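Local coordinates for protein dienelactone hydrolase (Anabaena variabilis, PDB 2O2G) that probably acts as a hydrolase of the dienelactone hydrolase family, built on the alpha/beta-hydrolase fold, at residues Y55-L65 and T208-M219. Sequence-based numbering, arbitrary orientation. Where two conformers were deposited one is given.
Sequences YVAEVLQQAGL and TAVAQLASEWFM
L60 enters helix 208-219 as a knob in a hole formed by A211, A214, S215 and F218. Its CD2 does the touching: it lies 3.6 Å from S215 CA and reaches the edge of the F218 ring, near the ring plane, at 4.0 Å from F218 CD2. One turn earlier A211 CB packs against V56, Y55 CE2 and V59, 3.8 Å from V59 CB. The small side chains of A211 and S215 are consistent with the close backbone approach, V56 CA and A211 CA being 5.0 Å apart. The axes of segments 55-63 and 208-219 pass at 9.1 Å, crossing at -40°.

Toward the start of both segments, Y55 OH and T208 OG1 share a 2.8 Å hydrogen bond. The Y55 ring swings toward T208 because its CG stands anti to the backbone N (chi1 174°), and V59 CG2 lies over one ring face, offset toward its rim. Toward their ends, L65 crosses F218 at about a right angle, L65 CD1 lying 3.6 Å from F218 CB. Positive phi at G64, with bonds from L65 N to L60 O and from G64 N to Q61 O, defines a Schellman motif; L65 follows this turn, its CB directed at helix 208-219.

Beneath the pair, L60 and F218 both rest on V38 of the central sheet. The apolar fit of L60, A211 and F218 thus probably sets the helix spacing, while the Y55–T208 bond gives two hydroxyls a partner at the partly exposed side.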
ATOM      1  N   TYR A  55       4.171   4.814  11.071  1.00 31.10           N
ATOM      2  CA  TYR A  55       3.101   4.980  12.062  1.00 29.71           C
ATOM      3  C   TYR A  55       1.942   4.042  11.776  1.00 27.54           C
ATOM      4  O   TYR A  55       1.495   3.309  12.650  1.00 22.65           O
ATOM      5  CB  TYR A  55       2.590   6.445  12.104  1.00 31.04           C
ATOM      6  CG  TYR A  55       1.399   6.560  13.028  1.00 36.61           C
ATOM      7  CD1 TYR A  55       1.568   6.524  14.422  1.00 37.28           C
ATOM      8  CD2 TYR A  55       0.097   6.610  12.513  1.00 35.05           C
ATOM      9  CE1 TYR A  55       0.474   6.579  15.271  1.00 34.52           C
ATOM     10  CE2 TYR A  55      -0.990   6.675  13.338  1.00 37.66           C
ATOM     11  CZ  TYR A  55      -0.806   6.653  14.721  1.00 32.75           C
ATOM     12  OH  TYR A  55      -1.916   6.724  15.541  1.00 37.86           O
ATOM     13  N   VAL A  56       1.417   4.064  10.543  1.00 24.78           N
ATOM     14  CA  VAL A  56       0.336   3.170  10.198  1.00 23.73           C
ATOM     15  C   VAL A  56       0.750   1.691  10.438  1.00 27.75           C
ATOM     16  O   VAL A  56      -0.019   0.923  10.974  1.00 24.82           O
ATOM     17  CB  VAL A  56      -0.153   3.340   8.712  1.00 25.00           C
ATOM     18  CG1 VAL A  56      -1.207   2.342   8.402  1.00 26.60           C
ATOM     19  CG2 VAL A  56      -0.707   4.745   8.478  1.00 29.91           C
ATOM     20  N   ALA A  57       1.983   1.327  10.051  1.00 27.96           N
ATOM     21  CA  ALA A  57       2.461  -0.024  10.179  1.00 27.48           C
ATOM     22  C   ALA A  57       2.454  -0.463  11.624  1.00 26.81           C
ATOM     23  O   ALA A  57       2.059  -1.583  11.906  1.00 26.57           O
ATOM     24  CB  ALA A  57       3.843  -0.170   9.577  1.00 26.96           C
ATOM     25  N   GLU A  58       2.877   0.421  12.520  1.00 27.96           N
ATOM     26  CA  GLU A  58       2.906   0.123  13.951  1.00 33.33           C
ATOM     27  C   GLU A  58       1.497  -0.076  14.482  1.00 32.54           C
ATOM     28  O   GLU A  58       1.289  -0.836  15.414  1.00 33.70           O
ATOM     29  CB  GLU A  58       3.669   1.238  14.691  1.00 33.06           C
ATOM     30  CG  GLU A  58       5.172   1.152  14.372  1.00 44.96           C
ATOM     31  CD  GLU A  58       6.005   2.455  14.528  1.00 45.57           C
ATOM     32  OE1 GLU A  58       5.425   3.565  14.686  1.00 63.95           O
ATOM     33  OE2 GLU A  58       7.267   2.350  14.441  1.00 55.96           O
ATOM     34  N   VAL A  59       0.524   0.605  13.895  1.00 33.05           N
ATOM     35  CA  VAL A  59      -0.882   0.433  14.313  1.00 32.04           C
ATOM     36  C   VAL A  59      -1.404  -0.936  13.848  1.00 29.18           C
ATOM     37  O   VAL A  59      -2.012  -1.661  14.621  1.00 22.68           O
ATOM     38  CB  VAL A  59      -1.785   1.583  13.793  1.00 30.02           C
ATOM     39  CG1 VAL A  59      -3.226   1.347  14.179  1.00 30.86           C
ATOM     40  CG2 VAL A  59      -1.321   2.896  14.361  1.00 31.64           C
ATOM     41  N   LEU A  60      -1.094  -1.315  12.606  1.00 26.14           N
ATOM     42  CA  LEU A  60      -1.484  -2.623  12.067  1.00 24.56           C
ATOM     43  C   LEU A  60      -0.816  -3.743  12.881  1.00 26.48           C
ATOM     44  O   LEU A  60      -1.462  -4.726  13.276  1.00 25.29           O
ATOM     45  CB  LEU A  60      -1.105  -2.740  10.579  1.00 27.46           C
ATOM     46  CG  LEU A  60      -1.705  -1.664   9.647  1.00 30.97           C
ATOM     47  CD1 LEU A  60      -1.194  -1.809   8.215  1.00 29.82           C
ATOM     48  CD2 LEU A  60      -3.217  -1.714   9.648  1.00 29.69           C
ATOM     49  N   GLN A  61       0.473  -3.601  13.139  1.00 24.24           N
ATOM     50  CA  GLN A  61       1.199  -4.604  13.958  1.00 25.67           C
ATOM     51  C   GLN A  61       0.523  -4.817  15.314  1.00 27.68           C
ATOM     52  O   GLN A  61       0.412  -5.938  15.794  1.00 26.00           O
ATOM     53  CB  GLN A  61       2.635  -4.157  14.182  1.00 24.56           C
ATOM     54  CG  GLN A  61       3.515  -4.163  12.931  1.00 23.45           C
ATOM     55  CD  GLN A  61       4.723  -3.273  13.067  1.00 25.77           C
ATOM     56  OE1 GLN A  61       5.161  -2.954  14.177  1.00 24.40           O
ATOM     57  NE2 GLN A  61       5.273  -2.859  11.944  1.00 21.62           N
ATOM     58  N   GLN A  62       0.143  -3.723  15.963  1.00 30.69           N
ATOM     59  CA  GLN A  62      -0.524  -3.756  17.261  1.00 30.23           C
ATOM     60  C   GLN A  62      -1.869  -4.498  17.205  1.00 29.97           C
ATOM     61  O   GLN A  62      -2.306  -5.053  18.192  1.00 25.81           O
ATOM     62  CB  GLN A  62      -0.730  -2.328  17.786  1.00 31.24           C
ATOM     63  CG  GLN A  62       0.548  -1.689  18.406  1.00 37.92           C
ATOM     64  CD  GLN A  62       0.433  -0.168  18.726  1.00 39.49           C
ATOM     65  OE1 GLN A  62      -0.565   0.502  18.413  1.00 44.42           O
ATOM     66  NE2 GLN A  62       1.484   0.369  19.353  1.00 51.97           N
ATOM     67  N   ALA A  63      -2.532  -4.481  16.049  1.00 28.37           N
ATOM     68  CA  ALA A  63      -3.762  -5.213  15.883  1.00 29.25           C
ATOM     69  C   ALA A  63      -3.465  -6.682  15.531  1.00 30.43           C
ATOM     70  O   ALA A  63      -4.381  -7.487  15.482  1.00 32.19           O
ATOM     71  CB  ALA A  63      -4.644  -4.540  14.834  1.00 33.52           C
ATOM     72  N   GLY A  64      -2.198  -7.024  15.269  1.00 26.50           N
ATOM     73  CA  GLY A  64      -1.783  -8.407  14.968  1.00 26.40           C
ATOM     74  C   GLY A  64      -1.542  -8.741  13.500  1.00 27.74           C
ATOM     75  O   GLY A  64      -1.506  -9.919  13.133  1.00 27.29           O
ATOM     76  N   LEU A  65      -1.412  -7.707  12.658  1.00 27.37           N
ATOM     77  CA  LEU A  65      -1.102  -7.853  11.250  1.00 27.70           C
ATOM     78  C   LEU A  65       0.375  -7.723  10.993  1.00 27.79           C
ATOM     79  O   LEU A  65       1.037  -6.839  11.574  1.00 26.12           O
ATOM     80  CB  LEU A  65      -1.774  -6.753  10.434  1.00 28.77           C
ATOM     81  CG  LEU A  65      -3.284  -6.920  10.219  1.00 32.08           C
ATOM     82  CD1 LEU A  65      -3.945  -5.583   9.885  1.00 32.76           C
ATOM     83  CD2 LEU A  65      -3.576  -7.995   9.144  1.00 30.20           C
ATOM     84  N   THR A 208      -4.048   9.073  12.411  1.00 22.48           N
ATOM     85  CA  THR A 208      -4.538   8.037  13.291  1.00 27.48           C
ATOM     86  C   THR A 208      -5.819   7.407  12.704  1.00 27.69           C
ATOM     87  O   THR A 208      -5.947   6.189  12.682  1.00 27.71           O
ATOM     88  CB  THR A 208      -4.754   8.585  14.688  1.00 27.10           C
ATOM     89  OG1 THR A 208      -3.474   8.978  15.204  1.00 29.22           O
ATOM     90  CG2 THR A 208      -5.383   7.538  15.600  1.00 29.10           C
ATOM     91  N   ALA A 209      -6.750   8.243  12.242  1.00 26.84           N
ATOM     92  CA  ALA A 209      -7.976   7.766  11.617  1.00 24.08           C
ATOM     93  C   ALA A 209      -7.675   6.908  10.402  1.00 20.83           C
ATOM     94  O   ALA A 209      -8.321   5.910  10.167  1.00 24.63           O
ATOM     95  CB  ALA A 209      -8.875   8.946  11.220  1.00 25.80           C
ATOM     96  N   VAL A 210      -6.730   7.329   9.587  1.00 21.78           N
ATOM     97  CA  VAL A 210      -6.346   6.519   8.450  1.00 23.87           C
ATOM     98  C   VAL A 210      -5.910   5.122   8.915  1.00 24.53           C
ATOM     99  O   VAL A 210      -6.335   4.111   8.351  1.00 24.11           O
ATOM    100  CB  VAL A 210      -5.237   7.183   7.619  1.00 24.04           C
ATOM    101  CG1 VAL A 210      -4.682   6.211   6.581  1.00 26.98           C
ATOM    102  CG2 VAL A 210      -5.780   8.417   6.956  1.00 26.53           C
ATOM    103  N   ALA A 211      -5.054   5.065   9.922  1.00 26.04           N
ATOM    104  CA  ALA A 211      -4.572   3.785  10.441  1.00 23.48           C
ATOM    105  C   ALA A 211      -5.686   2.934  11.044  1.00 24.06           C
ATOM    106  O   ALA A 211      -5.726   1.682  10.854  1.00 20.93           O
ATOM    107  CB  ALA A 211      -3.557   4.027  11.451  1.00 23.98           C
ATOM    108  N   GLN A 212      -6.580   3.599  11.776  1.00 22.12           N
ATOM    109  CA  GLN A 212      -7.668   2.884  12.397  1.00 25.67           C
ATOM    110  C   GLN A 212      -8.567   2.260  11.292  1.00 24.70           C
ATOM    111  O   GLN A 212      -8.932   1.098  11.362  1.00 25.42           O
ATOM    112  CB  GLN A 212      -8.470   3.778  13.350  1.00 23.60           C
ATOM    113  CG  GLN A 212      -7.764   4.231  14.684  1.00 32.59           C
ATOM    114  CD  GLN A 212      -8.573   5.311  15.442  1.00 33.15           C
ATOM    115  OE1 GLN A 212      -9.045   6.293  14.842  1.00 45.90           O
ATOM    116  NE2 GLN A 212      -8.695   5.155  16.758  1.00 43.84           N
ATOM    117  N   LEU A 213      -8.933   3.046  10.297  1.00 26.39           N
ATOM    118  CA  LEU A 213      -9.757   2.564   9.179  1.00 26.24           C
ATOM    119  C   LEU A 213      -9.094   1.457   8.398  1.00 28.53           C
ATOM    120  O   LEU A 213      -9.763   0.504   7.982  1.00 28.22           O
ATOM    121  CB  LEU A 213     -10.080   3.733   8.231  1.00 27.65           C
ATOM    122  CG  LEU A 213     -10.986   4.798   8.866  1.00 28.46           C
ATOM    123  CD1 LEU A 213     -10.835   6.161   8.204  1.00 26.42           C
ATOM    124  CD2 LEU A 213     -12.416   4.309   8.840  1.00 31.12           C
ATOM    125  N   ALA A 214      -7.786   1.593   8.181  1.00 27.49           N
ATOM    126  CA  ALA A 214      -7.029   0.583   7.475  1.00 27.18           C
ATOM    127  C   ALA A 214      -6.979  -0.709   8.307  1.00 26.07           C
ATOM    128  O   ALA A 214      -7.223  -1.782   7.779  1.00 27.49           O
ATOM    129  CB  ALA A 214      -5.599   1.102   7.136  1.00 29.44           C
ATOM    130  N   SER A 215      -6.692  -0.612   9.597  1.00 27.05           N
ATOM    131  CA  SER A 215      -6.692  -1.772  10.455  1.00 28.82           C
ATOM    132  C   SER A 215      -8.027  -2.543  10.402  1.00 27.98           C
ATOM    133  O   SER A 215      -8.030  -3.759  10.206  1.00 25.59           O
ATOM    134  CB  SER A 215      -6.398  -1.389  11.893  1.00 29.02           C
ATOM    135  OG  SER A 215      -6.342  -2.542  12.686  1.00 34.72           O
ATOM    136  N   GLU A 216      -9.147  -1.850  10.572  1.00 27.82           N
ATOM    137  CA  GLU A 216     -10.484  -2.486  10.494  1.00 27.76           C
ATOM    138  C   GLU A 216     -10.669  -3.244   9.187  1.00 26.40           C
ATOM    139  O   GLU A 216     -11.177  -4.378   9.156  1.00 25.16           O
ATOM    140  CB  GLU A 216     -11.607  -1.431  10.621  1.00 24.46           C
ATOM    141  CG  GLU A 216     -11.742  -1.008  12.060  1.00 32.21           C
ATOM    142  CD  GLU A 216     -12.604   0.204  12.261  1.00 29.08           C
ATOM    143  OE1 GLU A 216     -12.760   1.001  11.313  1.00 28.27           O
ATOM    144  OE2 GLU A 216     -13.106   0.350  13.400  1.00 30.78           O
ATOM    145  N   TRP A 217     -10.249  -2.613   8.101  1.00 25.12           N
ATOM    146  CA  TRP A 217     -10.394  -3.207   6.781  1.00 24.77           C
ATOM    147  C   TRP A 217      -9.555  -4.460   6.609  1.00 25.55           C
ATOM    148  O   TRP A 217     -10.075  -5.506   6.169  1.00 28.20           O
ATOM    149  CB  TRP A 217     -10.038  -2.193   5.695  1.00 24.32           C
ATOM    150  CG  TRP A 217     -10.461  -2.542   4.298  1.00 26.27           C
ATOM    151  CD1 TRP A 217      -9.673  -3.056   3.310  1.00 27.52           C
ATOM    152  CD2 TRP A 217     -11.750  -2.328   3.705  1.00 26.45           C
ATOM    153  NE1 TRP A 217     -10.392  -3.215   2.176  1.00 32.19           N
ATOM    154  CE2 TRP A 217     -11.670  -2.767   2.373  1.00 26.70           C
ATOM    155  CE3 TRP A 217     -12.966  -1.817   4.180  1.00 28.73           C
ATOM    156  CZ2 TRP A 217     -12.759  -2.706   1.486  1.00 21.58           C
ATOM    157  CZ3 TRP A 217     -14.042  -1.754   3.323  1.00 24.53           C
ATOM    158  CH2 TRP A 217     -13.929  -2.188   1.965  1.00 26.87           C
ATOM    159  N   PHE A 218      -8.267  -4.348   6.926  1.00 25.63           N
ATOM    160  CA  PHE A 218      -7.333  -5.480   6.751  1.00 25.09           C
ATOM    161  C   PHE A 218      -7.673  -6.620   7.692  1.00 27.85           C
ATOM    162  O   PHE A 218      -7.592  -7.804   7.326  1.00 25.83           O
ATOM    163  CB  PHE A 218      -5.884  -5.006   6.959  1.00 25.34           C
ATOM    164  CG  PHE A 218      -5.370  -4.113   5.858  1.00 23.07           C
ATOM    165  CD1 PHE A 218      -5.493  -4.481   4.536  1.00 24.27           C
ATOM    166  CD2 PHE A 218      -4.726  -2.925   6.148  1.00 27.55           C
ATOM    167  CE1 PHE A 218      -4.974  -3.702   3.546  1.00 30.81           C
ATOM    168  CE2 PHE A 218      -4.199  -2.141   5.133  1.00 24.92           C
ATOM    169  CZ  PHE A 218      -4.350  -2.511   3.853  1.00 22.60           C
HETATM  170  N   MSE A 219      -8.067  -6.298   8.924  1.00 26.71           N
HETATM  171  CA  MSE A 219      -8.423  -7.360   9.852  0.50 27.60           C
HETATM  172  C   MSE A 219      -9.598  -8.170   9.326  1.00 28.70           C
HETATM  173  O   MSE A 219      -9.622  -9.411   9.439  1.00 31.08           O
HETATM  174  CB  MSE A 219      -8.678  -6.782  11.241  0.50 26.61           C
HETATM  175  CG  MSE A 219      -7.394  -6.297  11.874  0.50 22.03           C
HETATM  176 SE   MSE A 219      -6.308  -7.797  12.406  0.35 18.79          SE
HETATM  177  CE  MSE A 219      -7.538  -8.351  13.697  0.50 14.87           C
TER